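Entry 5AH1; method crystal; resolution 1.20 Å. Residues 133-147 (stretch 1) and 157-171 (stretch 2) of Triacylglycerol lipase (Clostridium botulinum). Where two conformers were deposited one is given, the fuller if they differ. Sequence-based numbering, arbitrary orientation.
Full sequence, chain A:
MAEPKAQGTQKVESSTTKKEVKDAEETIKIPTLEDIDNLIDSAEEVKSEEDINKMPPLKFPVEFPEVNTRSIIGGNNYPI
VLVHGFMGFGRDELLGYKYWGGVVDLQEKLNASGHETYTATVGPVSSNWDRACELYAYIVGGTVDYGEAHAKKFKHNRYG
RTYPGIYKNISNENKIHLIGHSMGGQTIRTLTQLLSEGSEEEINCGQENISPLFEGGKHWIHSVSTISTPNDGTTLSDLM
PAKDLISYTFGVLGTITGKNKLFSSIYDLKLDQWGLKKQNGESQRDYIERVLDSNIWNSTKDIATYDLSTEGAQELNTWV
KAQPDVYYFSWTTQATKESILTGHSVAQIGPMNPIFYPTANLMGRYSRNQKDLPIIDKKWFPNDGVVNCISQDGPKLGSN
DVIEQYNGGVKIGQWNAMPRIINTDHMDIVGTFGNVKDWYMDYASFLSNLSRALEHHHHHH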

ATOM      1  N   CYS A 133      10.175   8.495   3.177  1.00  6.50           N
ATOM      2  CA  CYS A 133      11.425   9.151   2.834  1.00  6.67           C
ATOM      3  C   CYS A 133      11.917   8.679   1.477  1.00  6.50           C
ATOM      4  O   CYS A 133      12.433   9.461   0.685  1.00  7.22           O
ATOM      5  N   GLU A 134      11.774   7.383   1.217  1.00  6.49           N
ATOM      6  CA  GLU A 134      12.143   6.823  -0.079  1.00  7.41           C
ATOM      7  C   GLU A 134      11.251   7.385  -1.185  1.00  7.30           C
ATOM      8  O   GLU A 134      11.739   7.703  -2.269  1.00  8.30           O
ATOM      9  N   LEU A 135       9.956   7.503  -0.917  1.00  7.30           N
ATOM     10  CA  LEU A 135       9.013   8.042  -1.891  1.00  7.18           C
ATOM     11  C   LEU A 135       9.339   9.495  -2.264  1.00  7.32           C
ATOM     12  O   LEU A 135       9.316   9.874  -3.441  1.00  8.35           O
ATOM     13  N   TYR A 136       9.660  10.301  -1.255  1.00  7.77           N
ATOM     14  CA  TYR A 136      10.122  11.664  -1.483  1.00  7.41           C
ATOM     15  C   TYR A 136      11.295  11.708  -2.466  1.00  7.90           C
ATOM     16  O   TYR A 136      11.241  12.403  -3.485  1.00  9.00           O
ATOM     17  N   ALA A 137      12.323  10.921  -2.204  1.00  8.18           N
ATOM     18  CA  ALA A 137      13.493  10.910  -3.077  1.00  8.92           C
ATOM     19  C   ALA A 137      13.175  10.336  -4.446  1.00  8.33           C
ATOM     20  O   ALA A 137      13.737  10.782  -5.454  1.00  9.73           O
ATOM     21  N   TYR A 138      12.295   9.342  -4.496  1.00  8.10           N
ATOM     22  CA  TYR A 138      11.938   8.717  -5.765  1.00  8.51           C
ATOM     23  C   TYR A 138      11.278   9.728  -6.693  1.00  8.86           C
ATOM     24  O   TYR A 138      11.458   9.683  -7.915  1.00 10.21           O
ATOM     25  N   ILE A 139      10.501  10.639  -6.105  1.00  8.75           N
ATOM     26  CA  ILE A 139       9.812  11.664  -6.883  1.00  9.61           C
ATOM     27  C   ILE A 139      10.720  12.838  -7.259  1.00 10.15           C
ATOM     28  O   ILE A 139      10.812  13.200  -8.440  1.00 10.57           O
ATOM     29  N   VAL A 140      11.361  13.421  -6.256  0.53 10.44           N
ATOM     30  CA  VAL A 140      12.184  14.613  -6.406  0.53 11.04           C
ATOM     31  C   VAL A 140      13.540  14.313  -7.059  0.53 11.35           C
ATOM     32  O   VAL A 140      14.091  15.130  -7.805  0.53 12.16           O
ATOM     33  N   GLY A 141      14.065  13.126  -6.780  1.00 11.32           N
ATOM     34  CA  GLY A 141      15.422  12.759  -7.148  1.00 11.14           C
ATOM     35  C   GLY A 141      16.360  12.982  -5.976  1.00 11.37           C
ATOM     36  O   GLY A 141      16.125  13.834  -5.130  1.00 12.06           O
ATOM     37  N   GLY A 142      17.442  12.217  -5.946  1.00 10.79           N
ATOM     38  CA  GLY A 142      18.462  12.374  -4.934  1.00 11.25           C
ATOM     39  C   GLY A 142      18.578  11.166  -4.038  1.00  9.51           C
ATOM     40  O   GLY A 142      18.038  10.097  -4.315  1.00 10.11           O
ATOM     41  N   THR A 143      19.332  11.344  -2.964  1.00  9.40           N
ATOM     42  CA  THR A 143      19.651  10.273  -2.044  1.00  8.90           C
ATOM     43  C   THR A 143      18.679  10.280  -0.877  1.00  7.72           C
ATOM     44  O   THR A 143      18.447  11.306  -0.232  1.00  9.02           O
ATOM     45  N   VAL A 144      18.119   9.112  -0.594  1.00  8.18           N
ATOM     46  CA  VAL A 144      17.182   8.980   0.505  1.00  7.90           C
ATOM     47  C   VAL A 144      17.836   9.432   1.809  1.00  7.39           C
ATOM     48  O   VAL A 144      18.965   9.032   2.116  1.00  7.93           O
ATOM     49  N   ASP A 145      17.095  10.221   2.582  1.00  7.12           N
ATOM     50  CA  ASP A 145      17.534  10.749   3.873  1.00  7.18           C
ATOM     51  C   ASP A 145      16.442  10.448   4.885  1.00  6.35           C
ATOM     52  O   ASP A 145      15.362  11.020   4.802  1.00  7.45           O
ATOM     53  N   TYR A 146      16.719   9.530   5.808  1.00  6.57           N
ATOM     54  CA  TYR A 146      15.721   9.077   6.773  1.00  6.57           C
ATOM     55  C   TYR A 146      15.609   9.978   7.995  1.00  6.59           C
ATOM     56  O   TYR A 146      14.750   9.744   8.836  1.00  7.19           O
ATOM     57  N   GLY A 147      16.476  10.986   8.082  1.00  7.47           N
ATOM     58  CA  GLY A 147      16.507  11.886   9.214  1.00  7.44           C
ATOM     59  C   GLY A 147      17.558  11.457  10.220  1.00  8.15           C
ATOM     60  O   GLY A 147      17.608  10.299  10.630  1.00  8.57           O
ATOM     61  N   ASN A 157      21.070   3.475   9.089  1.00  7.58           N
ATOM     62  CA  ASN A 157      21.768   4.519   8.364  1.00  7.98           C
ATOM     63  C   ASN A 157      20.847   5.698   8.118  1.00  7.27           C
ATOM     64  O   ASN A 157      19.655   5.520   7.849  1.00  7.93           O
ATOM     65  N   ARG A 158      21.403   6.904   8.170  1.00  7.13           N
ATOM     66  CA  ARG A 158      20.658   8.098   7.774  1.00  6.94           C
ATOM     67  C   ARG A 158      20.409   8.147   6.274  1.00  6.50           C
ATOM     68  O   ARG A 158      19.329   8.556   5.848  1.00  7.47           O
ATOM     69  N   TYR A 159      21.400   7.749   5.474  1.00  7.05           N
ATOM     70  CA  TYR A 159      21.282   7.840   4.015  1.00  7.05           C
ATOM     71  C   TYR A 159      21.082   6.485   3.399  1.00  8.08           C
ATOM     72  O   TYR A 159      21.710   5.509   3.807  1.00  8.73           O
ATOM     73  N   GLY A 160      20.246   6.454   2.381  1.00  8.64           N
ATOM     74  CA  GLY A 160      19.910   5.234   1.687  1.00  9.06           C
ATOM     75  C   GLY A 160      20.363   5.275   0.248  1.00 10.57           C
ATOM     76  O   GLY A 160      21.433   5.806  -0.064  1.00 11.56           O
ATOM     77  N   ARG A 161      19.556   4.725  -0.644  1.00 10.93           N
ATOM     78  CA  ARG A 161      19.943   4.659  -2.036  1.00 11.95           C
ATOM     79  C   ARG A 161      19.612   5.967  -2.753  1.00 11.00           C
ATOM     80  O   ARG A 161      19.061   6.903  -2.160  1.00 10.71           O
ATOM     81  N   THR A 162      20.022   6.041  -4.007  1.00 11.91           N
ATOM     82  CA  THR A 162      19.908   7.255  -4.799  1.00 12.18           C
ATOM     83  C   THR A 162      19.032   7.017  -6.021  1.00 12.06           C
ATOM     84  O   THR A 162      19.169   5.990  -6.687  1.00 13.70           O
ATOM     85  N   TYR A 163      18.130   7.966  -6.286  1.00 12.53           N
ATOM     86  CA  TYR A 163      17.166   7.868  -7.377  1.00 12.23           C
ATOM     87  C   TYR A 163      17.254   9.061  -8.308  1.00 12.32           C
ATOM     88  O   TYR A 163      17.621  10.158  -7.883  1.00 12.32           O
ATOM     89  N   PRO A 164      16.893   8.865  -9.583  1.00 12.54           N
ATOM     90  CA  PRO A 164      16.942   9.988 -10.528  1.00 13.09           C
ATOM     91  C   PRO A 164      15.813  11.023 -10.354  1.00 13.59           C
ATOM     92  O   PRO A 164      16.025  12.205 -10.623  1.00 14.04           O
ATOM     93  N   GLY A 165      14.645  10.587  -9.896  1.00 12.82           N
ATOM     94  CA  GLY A 165      13.501  11.476  -9.760  1.00 12.89           C
ATOM     95  C   GLY A 165      12.555  11.301 -10.922  1.00 14.12           C
ATOM     96  O   GLY A 165      12.974  11.453 -12.071  1.00 15.36           O
ATOM     97  N   ILE A 166      11.299  10.962 -10.647  1.00 13.33           N
ATOM     98  CA  ILE A 166      10.309  10.760 -11.717  0.51 14.33           C
ATOM     99  C   ILE A 166       9.402  11.960 -11.947  1.00 13.71           C
ATOM    100  O   ILE A 166       8.733  12.036 -12.970  1.00 14.78           O
ATOM    101  N   TYR A 167       9.367  12.902 -11.007  1.00 13.01           N
ATOM    102  CA  TYR A 167       8.571  14.120 -11.218  1.00 13.27           C
ATOM    103  C   TYR A 167       9.274  15.268 -10.519  1.00 12.63           C
ATOM    104  O   TYR A 167       8.807  15.803  -9.514  1.00 12.63           O
ATOM    105  N   LYS A 168      10.420  15.638 -11.082  1.00 13.68           N
ATOM    106  CA  LYS A 168      11.370  16.492 -10.393  1.00 14.50           C
ATOM    107  C   LYS A 168      10.870  17.909 -10.155  1.00 15.47           C
ATOM    108  O   LYS A 168      11.372  18.594  -9.261  1.00 16.56           O
ATOM    109  N   ASN A 169       9.876  18.325 -10.941  0.62 15.00           N
ATOM    110  CA  ASN A 169       9.347  19.686 -10.889  0.62 15.12           C
ATOM    111  C   ASN A 169       8.177  19.855  -9.914  0.62 13.97           C
ATOM    112  O   ASN A 169       7.562  20.922  -9.851  0.62 14.25           O
ATOM    113  N   ILE A 170       7.882  18.806  -9.148  1.00 13.07           N
ATOM    114  CA  ILE A 170       6.796  18.850  -8.174  1.00 12.05           C
ATOM    115  C   ILE A 170       6.909  20.088  -7.289  1.00 12.80           C
ATOM    116  O   ILE A 170       8.007  20.480  -6.899  1.00 14.41           O
ATOM    117  N   SER A 171       5.786  20.730  -7.004  1.00 12.38           N
ATOM    118  CA  SER A 171       5.794  21.984  -6.256  1.00 12.28           C
ATOM    119  C   SER A 171       4.381  22.288  -5.789  1.00 11.72           C
ATOM    120  O   SER A 171       3.438  21.546  -6.098  1.00 11.73           O
TER

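This contact is a short antiparallel two-stranded ribbon, 142-145 against 159-163, extended at one end by a helix terminus whose last carbonyls accept hydrogen bonds from the following loop of the second stretch and at the other by a salt bridge.

Y163 has the largest area covered by the other stretch. In rotamer m it lies alongside the helix, with Y138 CD2 over one face of its ring, 3.5 Å from Y163 CD1; the two rings meet obliquely, planes at 57°. A137 CB sits at the ring edge, 4.1 Å from Y163 CD2, and V144, rotamer t, brings CG2 to 3.6 Å from Y163 CE2. Y138, rotamer t, also reaches I166, its CE1 3.6 Å from I166 CG2.

Farther along, I139 and V140 point away at CB, yet their CG2 atoms still meet I170: I139 CG2 lies 3.9 Å from I170 CD1, and V140 CG2 4.0 Å from I170 CG2. The last helical turn has carbonyls to satisfy, and I166 N donates to Y138 O (3.0 Å) and Y167 N to I139 O (3.0 Å). Water 1 joins Y138 O to G165 N; water 2 joins V140 O to K168 O. G165 must stay bare, since a CB there would lie 2.9 Å from V140 O.

On the exposed sheet face, T143 and T162, both m, pair through their OG1 atoms at 2.7 Å. Beyond the bulge, D145 on that face grips R158, whose chain is all t through chi3: R158 NE donates to D145 OD1 and R158 NH2 to D145 OD2, each at 2.9 Å, a two-pronged salt bridge.

Y146, rotamer m, points toward the second stretch, and G160 leaves it room: an ideal CB at G160 would sit 3.1 Å from Y146 OH. Y146 OH donates to E134 OE2 (2.6 Å) and accepts from water 3, which in turn accepts a hydrogen bond from R161 N.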

ATOM      1  CB  CYS A 133      12.490   8.867   3.896  1.00  6.77           C
ATOM      2  SG  CYS A 133      12.113   9.543   5.550  1.00  7.76           S
ATOM      3  CB  GLU A 134      12.087   5.305  -0.018  1.00  7.60           C
ATOM      4  CG  GLU A 134      13.147   4.742   0.933  1.00  8.28           C
ATOM      5  CD  GLU A 134      12.835   3.355   1.443  1.00  9.41           C
ATOM      6  OE1 GLU A 134      11.852   2.730   1.000  1.00 11.91           O
ATOM      7  OE2 GLU A 134      13.603   2.869   2.305  1.00  9.14           O
ATOM      8  CB  LEU A 135       7.595   7.932  -1.339  1.00  7.52           C
ATOM      9  CG  LEU A 135       6.468   8.438  -2.226  1.00  7.53           C
ATOM     10  CD1 LEU A 135       6.497   7.773  -3.590  1.00  8.94           C
ATOM     11  CD2 LEU A 135       5.138   8.196  -1.528  1.00  7.64           C
ATOM     12  CB  TYR A 136      10.477  12.323  -0.140  1.00  7.69           C
ATOM     13  CG  TYR A 136      11.116  13.674  -0.287  1.00  7.92           C
ATOM     14  CD1 TYR A 136      10.354  14.819  -0.460  1.00  8.69           C
ATOM     15  CD2 TYR A 136      12.490  13.809  -0.253  1.00  9.82           C
ATOM     16  CE1 TYR A 136      10.952  16.058  -0.612  1.00  8.91           C
ATOM     17  CE2 TYR A 136      13.097  15.036  -0.411  1.00  9.29           C
ATOM     18  CZ  TYR A 136      12.322  16.161  -0.601  1.00 10.33           C
ATOM     19  OH  TYR A 136      12.927  17.387  -0.744  1.00 12.33           O
ATOM     20  CB  ALA A 137      14.616  10.134  -2.430  1.00  9.19           C
ATOM     21  CB  TYR A 138      11.007   7.509  -5.553  1.00  9.08           C
ATOM     22  CG  TYR A 138      11.058   6.554  -6.709  1.00  9.60           C
ATOM     23  CD1 TYR A 138      10.279   6.758  -7.832  1.00  9.32           C
ATOM     24  CD2 TYR A 138      11.965   5.506  -6.729  1.00 10.42           C
ATOM     25  CE1 TYR A 138      10.357   5.916  -8.922  1.00 10.68           C
ATOM     26  CE2 TYR A 138      12.054   4.665  -7.819  1.00 11.32           C
ATOM     27  CZ  TYR A 138      11.245   4.875  -8.909  1.00 10.70           C
ATOM     28  OH  TYR A 138      11.345   4.055 -10.011  1.00 12.34           O
ATOM     29  CB  ILE A 139       8.562  12.183  -6.101  1.00  9.43           C
ATOM     30  CG1 ILE A 139       7.524  11.064  -5.945  1.00 10.03           C
ATOM     31  CG2 ILE A 139       7.924  13.374  -6.802  1.00 10.71           C
ATOM     32  CD1 ILE A 139       6.397  11.382  -4.973  1.00 10.77           C
ATOM     33  CB  VAL A 140      12.389  15.288  -5.027  0.53 12.20           C
ATOM     34  CG1 VAL A 140      13.312  16.486  -5.136  0.53 12.47           C
ATOM     35  CG2 VAL A 140      11.047  15.704  -4.440  0.53 13.05           C
ATOM     36  CB  THR A 143      21.095  10.416  -1.552  1.00 10.29           C
ATOM     37  OG1 THR A 143      21.978  10.343  -2.678  1.00 11.50           O
ATOM     38  CG2 THR A 143      21.464   9.320  -0.562  1.00 10.75           C
ATOM     39  CB  VAL A 144      16.731   7.517   0.647  1.00  8.28           C
ATOM     40  CG1 VAL A 144      15.786   7.345   1.827  1.00  8.64           C
ATOM     41  CG2 VAL A 144      16.065   7.024  -0.650  1.00  9.00           C
ATOM     42  CB  ASP A 145      17.811  12.246   3.725  1.00  7.54           C
ATOM     43  CG  ASP A 145      18.303  12.914   4.989  1.00  7.65           C
ATOM     44  OD1 ASP A 145      18.228  12.346   6.096  1.00  7.88           O
ATOM     45  OD2 ASP A 145      18.791  14.059   4.881  1.00  8.66           O
ATOM     46  CB  TYR A 146      16.060   7.649   7.226  1.00  7.21           C
ATOM     47  CG  TYR A 146      16.014   6.624   6.117  1.00  7.32           C
ATOM     48  CD1 TYR A 146      14.801   6.243   5.572  1.00  8.19           C
ATOM     49  CD2 TYR A 146      17.172   6.054   5.601  1.00  7.68           C
ATOM     50  CE1 TYR A 146      14.739   5.313   4.566  1.00  8.22           C
ATOM     51  CE2 TYR A 146      17.119   5.113   4.590  1.00  7.36           C
ATOM     52  CZ  TYR A 146      15.903   4.756   4.065  1.00  7.65           C
ATOM     53  OH  TYR A 146      15.877   3.811   3.060  1.00  7.72           O
ATOM     54  CB  ASN A 157      22.223   4.014   6.995  1.00  8.16           C
ATOM     55  CG  ASN A 157      23.367   3.052   7.071  1.00  9.99           C
ATOM     56  OD1 ASN A 157      24.134   3.064   8.027  1.00 11.85           O
ATOM     57  ND2 ASN A 157      23.497   2.216   6.051  1.00 10.69           N
ATOM     58  CB  ARG A 158      21.377   9.371   8.203  1.00  7.59           C
ATOM     59  CG  ARG A 158      20.668  10.640   7.758  1.00  7.60           C
ATOM     60  CD  ARG A 158      21.285  11.939   8.262  1.00  7.04           C
ATOM     61  NE  ARG A 158      20.650  13.071   7.601  1.00  6.94           N
ATOM     62  CZ  ARG A 158      21.080  14.327   7.676  1.00  7.07           C
ATOM     63  NH1 ARG A 158      22.089  14.695   8.428  1.00  8.16           N
ATOM     64  NH2 ARG A 158      20.493  15.243   6.945  1.00  7.10           N
ATOM     65  CB  TYR A 159      22.506   8.532   3.406  1.00  7.39           C
ATOM     66  CG  TYR A 159      22.673   9.935   3.910  1.00  7.39           C
ATOM     67  CD1 TYR A 159      21.862  10.958   3.439  1.00  7.85           C
ATOM     68  CD2 TYR A 159      23.598  10.230   4.881  1.00  7.75           C
ATOM     69  CE1 TYR A 159      21.992  12.244   3.926  1.00  7.41           C
ATOM     70  CE2 TYR A 159      23.742  11.505   5.376  1.00  7.05           C
ATOM     71  CZ  TYR A 159      22.929  12.518   4.892  1.00  7.41           C
ATOM     72  OH  TYR A 159      23.032  13.821   5.349  1.00  7.90           O
ATOM     73  CB  ARG A 161      19.356   3.421  -2.708  1.00 15.64           C
ATOM     74  CG  ARG A 161      17.877   3.375  -2.822  1.00 18.05           C
ATOM     75  CD  ARG A 161      17.446   2.129  -3.610  1.00 18.97           C
ATOM     76  NE  ARG A 161      17.826   0.874  -2.964  1.00 18.93           N
ATOM     77  CZ  ARG A 161      17.850  -0.315  -3.567  1.00 19.08           C
ATOM     78  NH1 ARG A 161      17.514  -0.442  -4.842  1.00 18.99           N
ATOM     79  NH2 ARG A 161      18.211  -1.392  -2.890  1.00 18.44           N
ATOM     80  CB  THR A 162      21.318   7.718  -5.234  1.00 14.10           C
ATOM     81  OG1 THR A 162      22.102   7.976  -4.066  1.00 14.42           O
ATOM     82  CG2 THR A 162      21.258   8.976  -6.091  1.00 14.78           C
ATOM     83  CB  TYR A 163      15.754   7.830  -6.816  1.00 12.53           C
ATOM     84  CG  TYR A 163      15.476   6.630  -5.963  1.00 13.20           C
ATOM     85  CD1 TYR A 163      15.421   5.360  -6.518  1.00 13.75           C
ATOM     86  CD2 TYR A 163      15.226   6.765  -4.606  1.00 15.19           C
ATOM     87  CE1 TYR A 163      15.155   4.256  -5.739  1.00 15.93           C
ATOM     88  CE2 TYR A 163      14.945   5.676  -3.828  1.00 16.55           C
ATOM     89  CZ  TYR A 163      14.915   4.428  -4.397  1.00 17.35           C
ATOM     90  OH  TYR A 163      14.622   3.356  -3.596  1.00 20.16           O
ATOM     91  CB  PRO A 164      16.872   9.295 -11.899  1.00 14.04           C
ATOM     92  CG  PRO A 164      16.179   8.001 -11.637  1.00 13.33           C
ATOM     93  CD  PRO A 164      16.616   7.584 -10.254  1.00 12.94           C
ATOM     94  CB  ILE A 166       9.400   9.536 -11.478  0.51 15.94           C
ATOM     95  CG1 ILE A 166       8.754   9.621 -10.089  0.51 15.47           C
ATOM     96  CG2 ILE A 166      10.189   8.247 -11.694  0.51 17.11           C
ATOM     97  CD1 ILE A 166       7.666   8.625  -9.831  0.51 15.43           C
ATOM     98  CB  TYR A 167       7.109  13.960 -10.772  1.00 13.43           C
ATOM     99  CG  TYR A 167       6.174  15.004 -11.349  1.00 13.44           C
ATOM    100  CD1 TYR A 167       5.951  15.093 -12.726  1.00 14.05           C
ATOM    101  CD2 TYR A 167       5.498  15.893 -10.519  1.00 13.22           C
ATOM    102  CE1 TYR A 167       5.099  16.046 -13.250  1.00 13.47           C
ATOM    103  CE2 TYR A 167       4.639  16.851 -11.043  1.00 13.14           C
ATOM    104  CZ  TYR A 167       4.447  16.928 -12.414  1.00 13.25           C
ATOM    105  OH  TYR A 167       3.591  17.867 -12.950  1.00 14.71           O
ATOM    106  CB  LYS A 168      12.690  16.535 -11.163  1.00 16.49           C
ATOM    107  CG  LYS A 168      13.474  15.227 -11.133  1.00 19.82           C
ATOM    108  CD  LYS A 168      14.867  15.399 -11.765  1.00 23.75           C
ATOM    109  CE  LYS A 168      14.931  14.831 -13.170  1.00 26.72           C
ATOM    110  NZ  LYS A 168      14.796  13.341 -13.197  1.00 28.02           N
ATOM    111  CB  ASN A 169       8.939  20.147 -12.297  0.62 16.52           C
ATOM    112  CG  ASN A 169       7.910  19.225 -12.953  0.62 17.76           C
ATOM    113  OD1 ASN A 169       7.923  18.001 -12.757  0.62 18.84           O
ATOM    114  ND2 ASN A 169       7.020  19.813 -13.755  0.62 18.70           N
ATOM    115  CB  ILE A 170       6.801  17.569  -7.299  1.00 11.51           C
ATOM    116  CG1 ILE A 170       5.524  17.495  -6.468  1.00 11.06           C
ATOM    117  CG2 ILE A 170       8.083  17.451  -6.428  1.00 11.32           C
ATOM    118  CD1 ILE A 170       5.299  16.103  -5.855  1.00 10.81           C
ATOM    119  CB  SER A 171       6.266  23.146  -7.136  1.00 13.32           C
ATOM    120  OG  SER A 171       5.291  23.448  -8.109  1.00 13.76           O
TER
HETATM  121  O   HOH W   1      13.363   8.138  -9.364  1.00 11.42           O
HETATM  122  O   HOH W   2      13.879  17.917  -8.082  1.00 17.98           O
HETATM  123  O   HOH W   3      17.011   3.793   0.467  1.00 14.77           O